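PDB 5NPY: flagellar basal body protein from Helicobacter pylori, which serves as a flagellar hook protein, FlgE2, probably a building block of the curved tube that couples the rotary motor to the filament. Local coordinates for residues G368-L373 and V405-K410; I363-G368 and D438-K443. All coordinates share one frame; numbering follows the deposited sequence.

Overall arrangement
The two contacts lie side by side, their centres about 10 Å apart and each about 17 Å from the centre of this elongated chain. Along the sequence, 363-368 runs into 368-373 through the shared Gly368, and 405-410 and then 438-443 follow, so contact 1 falls within the span that contact 2 brings together. Contact 1 is pairing inside one antiparallel sheet, between strands 370-381 and 396-406. Contact 2 joins that sheet, through its strand 346-364, to the hairpin of strands 435-439 and 442-447, which belongs to another sheet. Tyr371 links them: its backbone pairs with Ile363, its ring meets Phe439 and its hydroxyl bonds Lys440. Two neighbouring sheets are thereby joined where strand 346-364 ends and the 435-447 hairpin turns.

Contact 1. Residues G368-L373 and V405-K410; sequences GDKYLL and VDPKNK
Leu372 and Val405 form a hydrogen-bonded antiparallel beta pair where strands 370-381 and 396-406 lie side by side. Leu372 N donates to Val405 O at 3.0 Å, and Val405 N returns a bond to Leu372 O at 2.9 Å. Their side chains share one face of the sheet, where branched apolar groups can mesh. From the backbone outward, Leu372 CB comes near Val405 O and Val405 CG2. Its CG stands anti to its own carbonyl carbon (chi1 -63°) and approaches Pro407 CB. At the tip, Leu372 CD1 touches Pro407 CB at 3.8 Å and, in a direction roughly perpendicular, Val405 CG2 at 4.0 Å. Proline suits the place just past the strand: it has no N-H to continue the ladder, and Pro407 CG and CD both approach Lys370 O, CG to 3.2 Å. The chain then bends in an Asx turn, for which Asp406 supplies the acceptor; Lys408 N reaches Asp406 OD1 at 3.0 Å from above the carboxylate plane. Tyr371 lays CD1 and CE1 against Asp406 CA and CB. Bent along its length, the Lys408 chain crosses Asp369 at about a right angle and ends in a long salt bridge, Lys408 NZ to Asp369 OD1 at 3.6 Å.

Contact 2. Residues I363-G368 and D438-K443; sequences IYDKAG and DFKGNK
Lys440 NZ is gripped by two oxygens, Asp365 OD2 at 2.7 Å and the hydroxyl of Tyr371. The first bond is a salt bridge that uses the anti lone pair of OD2, and it would offset the charge of the buried carboxylate. The long, flexible lysine chain can reach there from its exposed turn. Asp365 CG stands between its backbone N and carbonyl carbon (chi1 64°), which keeps the carboxylate close to its own turn; Asp365 OD1 accepts from Asp369 N and, weakly, from Ala367 N at 2.8 Å. Aspartate thus suits the first place of this type I turn, 365-368, which Gly368 N closes on Asp365 O at 3.0 Å; Gly368, with phi at 90°, takes a shape that glycine adopts readily.

Next to the salt bridge lies an apolar contact. Ile363 and Phe439 reach toward each other tip to tip. The flat phenyl ring offers a face to the isoleucine methyl, and Ile363 CD1 sits 3.6 Å above the plane of the Phe439 ring, over its centre, in a CH-pi contact. Phe439 CE1 comes to 3.4 Å from Tyr364 O, which lies at the ring edge near the plane. Tyr371 packs edge-to-face with the same ring, and Ile404 touches both Phe439 and Ile363. The extended Lys366 chain also brings its CE against the Asn442 amide group.

Asp438 OD1 receives Gly441 N at 3.2 Å, bracing the bend. Phe439 and Asn442 flank Lys440 and Gly441, both with positive phi, as is typical of a two-residue beta hairpin closed by a type I' turn.

Contact 1. Residues G368-L373 and V405-K410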
loop_
_atom_site.group_PDB
_atom_site.type_symbol
_atom_site.label_atom_id
_atom_site.label_comp_id
_atom_site.label_asym_id
_atom_site.label_seq_id
_atom_site.Cartn_x
_atom_site.Cartn_y
_atom_site.Cartn_z
ATOM N N GLY A 368 4.063 -14.774 -11.381
ATOM C CA GLY A 368 2.729 -14.370 -10.999
ATOM C C GLY A 368 2.165 -15.127 -9.825
ATOM O O GLY A 368 0.974 -14.975 -9.521
ATOM N N ASP A 369 2.984 -15.931 -9.159
ATOM C CA ASP A 369 2.565 -16.668 -7.979
ATOM C C ASP A 369 2.485 -15.745 -6.777
ATOM O O ASP A 369 3.344 -14.880 -6.571
ATOM C CB ASP A 369 3.536 -17.813 -7.674
ATOM C CG ASP A 369 3.304 -19.029 -8.554
ATOM O OD1 ASP A 369 2.400 -19.840 -8.239
ATOM O OD2 ASP A 369 4.030 -19.171 -9.560
ATOM N N LYS A 370 1.469 -15.971 -5.958
ATOM C CA LYS A 370 1.210 -15.106 -4.827
ATOM C C LYS A 370 2.084 -15.502 -3.641
ATOM O O LYS A 370 2.195 -16.682 -3.297
ATOM C CB LYS A 370 -0.270 -15.154 -4.451
ATOM C CG LYS A 370 -0.679 -14.095 -3.426
ATOM C CD LYS A 370 -2.147 -14.289 -3.006
ATOM C CE LYS A 370 -2.334 -15.560 -2.168
ATOM N NZ LYS A 370 -3.768 -15.978 -2.043
ATOM N N TYR A 371 2.716 -14.500 -3.041
ATOM C CA TYR A 371 3.355 -14.570 -1.741
ATOM C C TYR A 371 2.735 -13.498 -0.849
ATOM O O TYR A 371 2.017 -12.611 -1.319
ATOM C CB TYR A 371 4.870 -14.376 -1.874
ATOM C CG TYR A 371 5.578 -15.553 -2.501
ATOM C CD1 TYR A 371 6.276 -16.459 -1.713
ATOM C CD2 TYR A 371 5.555 -15.760 -3.876
ATOM C CE1 TYR A 371 6.932 -17.540 -2.268
ATOM C CE2 TYR A 371 6.209 -16.844 -4.448
ATOM C CZ TYR A 371 6.901 -17.730 -3.635
ATOM O OH TYR A 371 7.561 -18.817 -4.176
ATOM N N LEU A 372 2.987 -13.590 0.452
ATOM C CA LEU A 372 2.288 -12.764 1.432
ATOM C C LEU A 372 3.288 -11.900 2.205
ATOM O O LEU A 372 4.072 -12.415 3.009
ATOM C CB LEU A 372 1.469 -13.649 2.368
ATOM C CG LEU A 372 0.322 -14.478 1.760
ATOM C CD1 LEU A 372 -0.248 -15.398 2.840
ATOM C CD2 LEU A 372 -0.808 -13.618 1.140
ATOM N N LEU A 373 3.258 -10.594 1.971
ATOM C CA LEU A 373 4.164 -9.667 2.658
ATOM C C LEU A 373 3.528 -9.315 4.005
ATOM O O LEU A 373 2.553 -8.551 4.076
ATOM C CB LEU A 373 4.445 -8.447 1.783
ATOM C CG LEU A 373 5.306 -7.298 2.371
ATOM C CD1 LEU A 373 6.408 -7.837 3.209
ATOM C CD2 LEU A 373 5.916 -6.410 1.321
ATOM N N VAL A 405 5.894 -14.673 3.462
ATOM C CA VAL A 405 5.546 -16.066 3.703
ATOM C C VAL A 405 4.993 -16.667 2.422
ATOM O O VAL A 405 4.287 -16.001 1.656
ATOM C CB VAL A 405 4.566 -16.252 4.887
ATOM C CG1 VAL A 405 4.468 -14.995 5.718
ATOM C CG2 VAL A 405 3.193 -16.752 4.426
ATOM N N ASP A 406 5.355 -17.913 2.173
ATOM C CA ASP A 406 4.732 -18.683 1.113
ATOM C C ASP A 406 3.350 -19.123 1.586
ATOM O O ASP A 406 3.254 -19.874 2.565
ATOM C CB ASP A 406 5.599 -19.889 0.767
ATOM C CG ASP A 406 5.008 -20.753 -0.340
ATOM O OD1 ASP A 406 4.073 -20.311 -1.042
ATOM O OD2 ASP A 406 5.501 -21.877 -0.525
ATOM N N PRO A 407 2.266 -18.666 0.953
ATOM C CA PRO A 407 0.936 -19.125 1.380
ATOM C C PRO A 407 0.751 -20.614 1.204
ATOM O O PRO A 407 -0.123 -21.196 1.853
ATOM C CB PRO A 407 -0.022 -18.332 0.478
ATOM C CG PRO A 407 0.772 -18.077 -0.761
ATOM C CD PRO A 407 2.213 -17.908 -0.306
ATOM N N LYS A 408 1.567 -21.250 0.361
ATOM C CA LYS A 408 1.378 -22.658 0.025
ATOM C C LYS A 408 1.854 -23.585 1.134
ATOM O O LYS A 408 1.333 -24.698 1.259
ATOM C CB LYS A 408 2.087 -22.980 -1.300
ATOM C CG LYS A 408 1.244 -22.625 -2.551
ATOM C CD LYS A 408 2.100 -22.231 -3.750
ATOM C CE LYS A 408 2.442 -20.744 -3.694
ATOM N NZ LYS A 408 1.718 -19.964 -4.724
ATOM N N ASN A 409 2.845 -23.165 1.935
ATOM C CA ASN A 409 3.260 -23.945 3.096
ATOM C C ASN A 409 3.243 -23.118 4.377
ATOM O O ASN A 409 3.791 -23.566 5.392
ATOM C CB ASN A 409 4.646 -24.594 2.880
ATOM C CG ASN A 409 5.764 -23.575 2.621
ATOM O OD1 ASN A 409 5.644 -22.390 2.945
ATOM N ND2 ASN A 409 6.865 -24.049 2.037
ATOM N N LYS A 410 2.622 -21.932 4.348
ATOM C CA LYS A 410 2.477 -21.043 5.509
ATOM C C LYS A 410 3.805 -20.843 6.235
ATOM O O LYS A 410 3.877 -20.819 7.464
ATOM C CB LYS A 410 1.405 -21.559 6.464
ATOM C CG LYS A 410 0.103 -21.965 5.776
ATOM C CD LYS A 410 -0.912 -22.489 6.801
ATOM C CE LYS A 410 -2.198 -21.673 6.816
ATOM N NZ LYS A 410 -2.975 -21.913 5.579
#

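Contact 2. Residues I363-G368 and D438-K443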
loop_
_atom_site.group_PDB
_atom_site.type_symbol
_atom_site.label_atom_id
_atom_site.label_comp_id
_atom_site.label_asym_id
_atom_site.label_seq_id
_atom_site.Cartn_x
_atom_site.Cartn_y
_atom_site.Cartn_z
ATOM N N ILE A 363 1.662 -10.215 -2.826
ATOM C CA ILE A 363 2.727 -9.871 -3.760
ATOM C C ILE A 363 2.981 -11.067 -4.662
ATOM O O ILE A 363 2.548 -12.190 -4.382
ATOM C CB ILE A 363 4.022 -9.424 -3.052
ATOM C CG1 ILE A 363 4.642 -10.591 -2.279
ATOM C CG2 ILE A 363 3.727 -8.212 -2.139
ATOM C CD1 ILE A 363 6.064 -10.319 -1.768
ATOM N N TYR A 364 3.682 -10.801 -5.772
ATOM C CA TYR A 364 3.777 -11.740 -6.879
ATOM C C TYR A 364 5.203 -11.821 -7.385
ATOM O O TYR A 364 5.868 -10.793 -7.529
ATOM C CB TYR A 364 2.840 -11.328 -8.021
ATOM C CG TYR A 364 1.440 -11.089 -7.528
ATOM C CD1 TYR A 364 0.991 -9.804 -7.236
ATOM C CD2 TYR A 364 0.572 -12.152 -7.317
ATOM C CE1 TYR A 364 -0.297 -9.587 -6.752
ATOM C CE2 TYR A 364 -0.715 -11.949 -6.834
ATOM C CZ TYR A 364 -1.144 -10.664 -6.549
ATOM O OH TYR A 364 -2.428 -10.460 -6.072
ATOM N N ASP A 365 5.658 -13.051 -7.678
ATOM C CA ASP A 365 6.982 -13.268 -8.257
ATOM C C ASP A 365 6.920 -13.055 -9.775
ATOM O O ASP A 365 5.895 -12.643 -10.327
ATOM C CB ASP A 365 7.520 -14.648 -7.864
ATOM C CG ASP A 365 6.694 -15.809 -8.428
ATOM O OD1 ASP A 365 5.879 -15.639 -9.360
ATOM O OD2 ASP A 365 6.872 -16.920 -7.916
ATOM N N LYS A 366 8.029 -13.327 -10.474
ATOM C CA LYS A 366 8.045 -13.143 -11.925
ATOM C C LYS A 366 7.026 -14.046 -12.624
ATOM O O LYS A 366 6.549 -13.714 -13.717
ATOM C CB LYS A 366 9.441 -13.410 -12.484
ATOM C CG LYS A 366 10.450 -12.344 -12.174
ATOM C CD LYS A 366 11.828 -12.753 -12.646
ATOM C CE LYS A 366 12.891 -11.794 -12.136
ATOM N NZ LYS A 366 14.215 -12.078 -12.751
ATOM N N ALA A 367 6.691 -15.187 -12.014
ATOM C CA ALA A 367 5.728 -16.116 -12.590
ATOM C C ALA A 367 4.286 -15.736 -12.282
ATOM O O ALA A 367 3.376 -16.317 -12.883
ATOM C CB ALA A 367 5.992 -17.534 -12.086
ATOM N N GLY A 368 4.063 -14.774 -11.381
ATOM C CA GLY A 368 2.729 -14.370 -10.999
ATOM C C GLY A 368 2.165 -15.127 -9.825
ATOM O O GLY A 368 0.974 -14.975 -9.521
ATOM N N ASP A 438 14.475 -9.165 0.857
ATOM C CA ASP A 438 14.886 -10.087 -0.197
ATOM C C ASP A 438 13.704 -10.981 -0.577
ATOM O O ASP A 438 13.254 -11.808 0.222
ATOM C CB ASP A 438 16.085 -10.926 0.237
ATOM C CG ASP A 438 16.576 -11.816 -0.881
ATOM O OD1 ASP A 438 16.118 -12.984 -0.950
ATOM O OD2 ASP A 438 17.376 -11.319 -1.713
ATOM N N PHE A 439 13.220 -10.824 -1.800
ATOM C CA PHE A 439 12.083 -11.577 -2.325
ATOM C C PHE A 439 12.587 -12.609 -3.346
ATOM O O PHE A 439 12.586 -12.359 -4.559
ATOM C CB PHE A 439 11.075 -10.625 -2.957
ATOM C CG PHE A 439 9.844 -11.298 -3.462
ATOM C CD1 PHE A 439 9.046 -10.681 -4.420
ATOM C CD2 PHE A 439 9.452 -12.526 -2.956
ATOM C CE1 PHE A 439 7.894 -11.297 -4.865
ATOM C CE2 PHE A 439 8.295 -13.142 -3.399
ATOM C CZ PHE A 439 7.521 -12.536 -4.348
ATOM N N LYS A 440 12.977 -13.783 -2.841
ATOM C CA LYS A 440 13.417 -14.914 -3.676
ATOM C C LYS A 440 14.574 -14.522 -4.589
ATOM O O LYS A 440 14.585 -14.850 -5.772
ATOM C CB LYS A 440 12.259 -15.488 -4.503
ATOM C CG LYS A 440 11.419 -16.504 -3.753
ATOM C CD LYS A 440 10.085 -16.747 -4.440
ATOM C CE LYS A 440 10.270 -17.368 -5.799
ATOM N NZ LYS A 440 8.973 -17.813 -6.391
ATOM N N GLY A 441 15.542 -13.788 -4.044
ATOM C CA GLY A 441 16.645 -13.297 -4.839
ATOM C C GLY A 441 16.433 -11.936 -5.470
ATOM O O GLY A 441 17.356 -11.419 -6.117
ATOM N N ASN A 442 15.265 -11.330 -5.303
ATOM C CA ASN A 442 15.012 -10.013 -5.867
ATOM C C ASN A 442 14.849 -9.002 -4.740
ATOM O O ASN A 442 14.371 -9.335 -3.647
ATOM C CB ASN A 442 13.766 -10.022 -6.765
ATOM C CG ASN A 442 13.884 -11.007 -7.915
ATOM O OD1 ASN A 442 13.372 -12.121 -7.850
ATOM N ND2 ASN A 442 14.571 -10.600 -8.966
ATOM N N LYS A 443 15.257 -7.763 -5.012
ATOM C CA LYS A 443 15.125 -6.681 -4.044
ATOM C C LYS A 443 13.736 -6.060 -4.161
ATOM O O LYS A 443 13.334 -5.610 -5.243
ATOM C CB LYS A 443 16.209 -5.627 -4.255
ATOM C CG LYS A 443 17.632 -6.062 -3.859
ATOM C CD LYS A 443 18.653 -5.118 -4.475
ATOM C CE LYS A 443 18.421 -4.967 -5.991
ATOM N NZ LYS A 443 18.833 -3.630 -6.529
#